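Local coordinates for uncharacterized protein (Bacteroides fragilis, PDB 3NNG) that is of unknown function but carries a calcium-bound F5/8 type C domain, a fold that in many relatives binds carbohydrate, at residues N13-S25 against W64-F77. The protein carries 1 engineered substitution. Numbering follows the deposited sequence.
Sequences NWSAVDRSAWSVS and WNTVLDRPVTLTGF
The W22 indole has R19 CG over the rim of one face and T66 CG2 over the other; beside that methyl, T66 OG1 comes closer, 3.3 Å from CE3, and is buried without a polar partner. L68 lies alongside, CG 3.8 Å from NE1, and OD1 of D69 meets the ring edge in plane, 3.5 Å from CD1. In this F5/8 type C (discoidin-like) beta-sandwich, W22 is buried where the chain 13-25 crosses from a strand paired with 148-159 to one paired with 63-68. At W14, T75 CG2 makes a CH-pi contact 3.6 Å from the centroid of the five-membered ring, only 4° off its normal. Farther along, CH2 comes to 3.6 Å from CA of G76, leaving no room for a side chain there; Y157 also meets the ring. V17 and V72 touch tip to tip between the two tryptophans. Beyond W22, S23 and S25 pair antiparallel with V67 and N65 through four backbone hydrogen bonds. V24 CG1, anti to its carbonyl carbon (chi1 -52°), lies 3.6 Å from CZ2 of W64, whose NE1 bonds to A39 O. One water ties turn 19-22 to D69, accepting from A21 N and donating to D18 O and, at 2.8 Å, D69 OD1.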
# COMPACT_ATOMS: atom_id res chain seq x y z
N ASN A 13 4.50 -13.36 14.07
CA ASN A 13 5.31 -12.35 14.73
C ASN A 13 5.32 -10.94 14.10
O ASN A 13 6.15 -10.10 14.47
CB ASN A 13 6.74 -12.87 14.87
CG ASN A 13 7.41 -13.13 13.54
OD1 ASN A 13 6.76 -13.48 12.55
ND2 ASN A 13 8.74 -12.98 13.50
N TRP A 14 4.40 -10.70 13.15
CA TRP A 14 4.25 -9.40 12.51
C TRP A 14 3.42 -8.43 13.37
O TRP A 14 2.34 -8.78 13.86
CB TRP A 14 3.55 -9.55 11.16
CG TRP A 14 4.43 -10.07 10.05
CD1 TRP A 14 5.56 -10.82 10.19
CD2 TRP A 14 4.22 -9.91 8.64
NE1 TRP A 14 6.08 -11.13 8.95
CE2 TRP A 14 5.28 -10.58 7.99
CE3 TRP A 14 3.25 -9.26 7.87
CZ2 TRP A 14 5.38 -10.61 6.60
CZ3 TRP A 14 3.37 -9.29 6.50
CH2 TRP A 14 4.42 -9.97 5.87
N SER A 15 3.91 -7.20 13.52
CA SER A 15 3.16 -6.17 14.24
C SER A 15 2.85 -4.99 13.32
O SER A 15 3.76 -4.39 12.77
CB SER A 15 3.97 -5.68 15.44
OG SER A 15 3.14 -5.02 16.36
N ALA A 16 1.57 -4.68 13.14
CA ALA A 16 1.17 -3.52 12.34
C ALA A 16 1.77 -2.23 12.90
O ALA A 16 1.72 -1.98 14.10
CB ALA A 16 -0.34 -3.40 12.27
N VAL A 17 2.33 -1.40 12.03
CA VAL A 17 2.93 -0.13 12.44
C VAL A 17 1.83 0.94 12.58
O VAL A 17 1.03 1.13 11.67
CB VAL A 17 3.99 0.33 11.42
CG1 VAL A 17 4.51 1.73 11.73
CG2 VAL A 17 5.14 -0.68 11.33
N ASP A 18 1.81 1.64 13.72
CA ASP A 18 0.86 2.73 13.94
C ASP A 18 1.00 3.79 12.85
O ASP A 18 2.12 4.19 12.53
CB ASP A 18 1.07 3.37 15.33
CG ASP A 18 0.49 4.78 15.43
OD1 ASP A 18 -0.64 5.01 14.95
OD2 ASP A 18 1.16 5.68 15.99
N ARG A 19 -0.13 4.22 12.28
CA ARG A 19 -0.12 5.02 11.05
C ARG A 19 -0.51 6.49 11.25
O ARG A 19 -0.42 7.31 10.33
CB ARG A 19 -1.07 4.38 10.01
CG ARG A 19 -0.68 2.96 9.59
CD ARG A 19 -1.77 2.26 8.79
NE ARG A 19 -2.98 2.07 9.58
CZ ARG A 19 -4.10 1.49 9.13
NH1 ARG A 19 -4.17 1.01 7.89
NH2 ARG A 19 -5.15 1.38 9.94
N SER A 20 -0.95 6.83 12.46
CA SER A 20 -1.57 8.13 12.72
C SER A 20 -0.67 9.34 12.45
O SER A 20 -1.17 10.45 12.31
CB SER A 20 -2.07 8.20 14.17
OG SER A 20 -0.99 8.15 15.07
N ALA A 21 0.64 9.14 12.38
CA ALA A 21 1.54 10.26 12.10
C ALA A 21 2.19 10.12 10.73
O ALA A 21 3.05 10.91 10.36
CB ALA A 21 2.61 10.40 13.21
N TRP A 22 1.77 9.11 9.98
CA TRP A 22 2.17 8.99 8.58
C TRP A 22 1.73 10.19 7.74
O TRP A 22 0.70 10.83 8.00
CB TRP A 22 1.60 7.71 7.98
CG TRP A 22 2.29 6.49 8.46
CD1 TRP A 22 3.24 6.40 9.46
CD2 TRP A 22 2.10 5.17 7.96
NE1 TRP A 22 3.64 5.09 9.61
CE2 TRP A 22 2.95 4.31 8.70
CE3 TRP A 22 1.28 4.61 6.96
CZ2 TRP A 22 3.02 2.95 8.46
CZ3 TRP A 22 1.35 3.26 6.74
CH2 TRP A 22 2.21 2.44 7.48
N SER A 23 2.52 10.48 6.72
CA SER A 23 2.19 11.53 5.75
C SER A 23 2.07 10.84 4.39
O SER A 23 3.07 10.38 3.83
CB SER A 23 3.28 12.60 5.75
OG SER A 23 3.00 13.65 4.84
N VAL A 24 0.85 10.75 3.87
CA VAL A 24 0.60 9.89 2.72
C VAL A 24 0.24 10.69 1.47
O VAL A 24 -0.31 11.78 1.56
CB VAL A 24 -0.53 8.87 3.01
CG1 VAL A 24 -0.25 8.11 4.31
CG2 VAL A 24 -1.88 9.57 3.10
N SER A 25 0.55 10.13 0.30
CA SER A 25 0.18 10.75 -0.97
C SER A 25 0.01 9.67 -2.03
O SER A 25 0.33 8.51 -1.78
CB SER A 25 1.27 11.73 -1.43
OG SER A 25 2.52 11.07 -1.52
N TRP A 64 0.84 4.67 -4.47
CA TRP A 64 0.48 5.19 -3.16
C TRP A 64 1.75 5.22 -2.32
O TRP A 64 2.58 4.31 -2.39
CB TRP A 64 -0.63 4.32 -2.53
CG TRP A 64 -1.12 4.78 -1.16
CD1 TRP A 64 -2.28 5.48 -0.88
CD2 TRP A 64 -0.49 4.53 0.10
NE1 TRP A 64 -2.39 5.67 0.49
CE2 TRP A 64 -1.30 5.11 1.10
CE3 TRP A 64 0.69 3.86 0.47
CZ2 TRP A 64 -0.97 5.06 2.45
CZ3 TRP A 64 1.02 3.81 1.82
CH2 TRP A 64 0.20 4.40 2.80
N ASN A 65 1.92 6.27 -1.53
CA ASN A 65 3.20 6.54 -0.87
C ASN A 65 2.96 6.99 0.55
O ASN A 65 1.98 7.69 0.83
CB ASN A 65 3.94 7.65 -1.63
CG ASN A 65 5.35 7.88 -1.11
OD1 ASN A 65 5.57 8.63 -0.15
ND2 ASN A 65 6.32 7.23 -1.74
N THR A 66 3.84 6.57 1.46
CA THR A 66 3.81 7.08 2.83
C THR A 66 5.20 7.48 3.34
O THR A 66 6.18 6.74 3.16
CB THR A 66 3.15 6.07 3.82
OG1 THR A 66 3.12 6.64 5.14
CG2 THR A 66 3.93 4.75 3.86
N VAL A 67 5.27 8.66 3.93
CA VAL A 67 6.43 9.05 4.72
C VAL A 67 6.14 8.62 6.15
O VAL A 67 5.19 9.11 6.77
CB VAL A 67 6.65 10.58 4.70
CG1 VAL A 67 8.00 10.93 5.32
CG2 VAL A 67 6.55 11.12 3.28
N LEU A 68 6.92 7.68 6.67
CA LEU A 68 6.74 7.21 8.04
C LEU A 68 7.34 8.25 8.98
O LEU A 68 8.37 8.83 8.66
CB LEU A 68 7.43 5.85 8.24
CG LEU A 68 6.81 4.65 7.49
CD1 LEU A 68 7.00 4.75 5.98
CD2 LEU A 68 7.36 3.31 8.00
N ASP A 69 6.70 8.50 10.12
CA ASP A 69 7.31 9.41 11.09
C ASP A 69 8.41 8.68 11.88
O ASP A 69 9.42 9.28 12.24
CB ASP A 69 6.27 9.95 12.07
CG ASP A 69 5.51 8.84 12.79
OD1 ASP A 69 4.79 8.06 12.11
OD2 ASP A 69 5.63 8.75 14.02
N ARG A 70 8.20 7.39 12.15
CA ARG A 70 9.21 6.55 12.79
C ARG A 70 9.60 5.44 11.83
O ARG A 70 8.81 4.54 11.55
CB ARG A 70 8.67 5.94 14.09
CG ARG A 70 9.53 4.80 14.64
CD ARG A 70 8.92 4.14 15.91
NE ARG A 70 7.71 3.37 15.63
CZ ARG A 70 7.71 2.10 15.21
NH1 ARG A 70 8.85 1.45 15.02
NH2 ARG A 70 6.57 1.48 14.98
N PRO A 71 10.84 5.49 11.32
CA PRO A 71 11.31 4.44 10.41
C PRO A 71 11.25 3.05 11.04
O PRO A 71 11.43 2.90 12.26
CB PRO A 71 12.77 4.82 10.14
CG PRO A 71 12.96 6.20 10.65
CD PRO A 71 11.78 6.62 11.46
N VAL A 72 10.99 2.05 10.22
CA VAL A 72 10.87 0.70 10.74
C VAL A 72 11.72 -0.29 9.96
O VAL A 72 12.06 -0.07 8.79
CB VAL A 72 9.41 0.20 10.76
CG1 VAL A 72 8.47 1.26 11.33
CG2 VAL A 72 8.97 -0.23 9.36
N THR A 73 12.04 -1.39 10.62
CA THR A 73 12.61 -2.51 9.92
C THR A 73 11.44 -3.28 9.31
O THR A 73 10.74 -4.02 9.99
CB THR A 73 13.45 -3.35 10.89
OG1 THR A 73 14.55 -2.54 11.32
CG2 THR A 73 13.98 -4.61 10.20
N LEU A 74 11.22 -3.06 8.01
CA LEU A 74 10.00 -3.51 7.34
C LEU A 74 10.00 -5.00 7.03
O LEU A 74 10.83 -5.46 6.24
CB LEU A 74 9.82 -2.72 6.04
CG LEU A 74 8.59 -3.03 5.21
CD1 LEU A 74 7.33 -2.82 6.06
CD2 LEU A 74 8.56 -2.16 3.95
N THR A 75 9.05 -5.73 7.62
CA THR A 75 8.97 -7.18 7.40
C THR A 75 7.95 -7.57 6.32
O THR A 75 7.97 -8.68 5.81
CB THR A 75 8.69 -7.96 8.71
OG1 THR A 75 8.83 -9.36 8.47
CG2 THR A 75 7.28 -7.69 9.24
N GLY A 76 7.06 -6.66 5.97
CA GLY A 76 6.10 -6.93 4.92
C GLY A 76 5.01 -5.89 4.94
O GLY A 76 5.08 -4.93 5.71
N PHE A 77 4.00 -6.06 4.09
CA PHE A 77 2.85 -5.18 4.13
C PHE A 77 1.60 -5.98 3.78
O PHE A 77 1.68 -7.16 3.41
CB PHE A 77 3.05 -4.01 3.16
CG PHE A 77 2.99 -4.41 1.72
CD1 PHE A 77 4.10 -4.97 1.10
CD2 PHE A 77 1.82 -4.26 1.00
CE1 PHE A 77 4.04 -5.35 -0.23
CE2 PHE A 77 1.75 -4.65 -0.32
CZ PHE A 77 2.87 -5.19 -0.95
O HOH W 1 2.36 6.98 12.92
O HOH W 2 3.51 1.11 15.91
O HOH W 3 5.30 11.36 8.50
O HOH W 4 6.08 5.10 11.57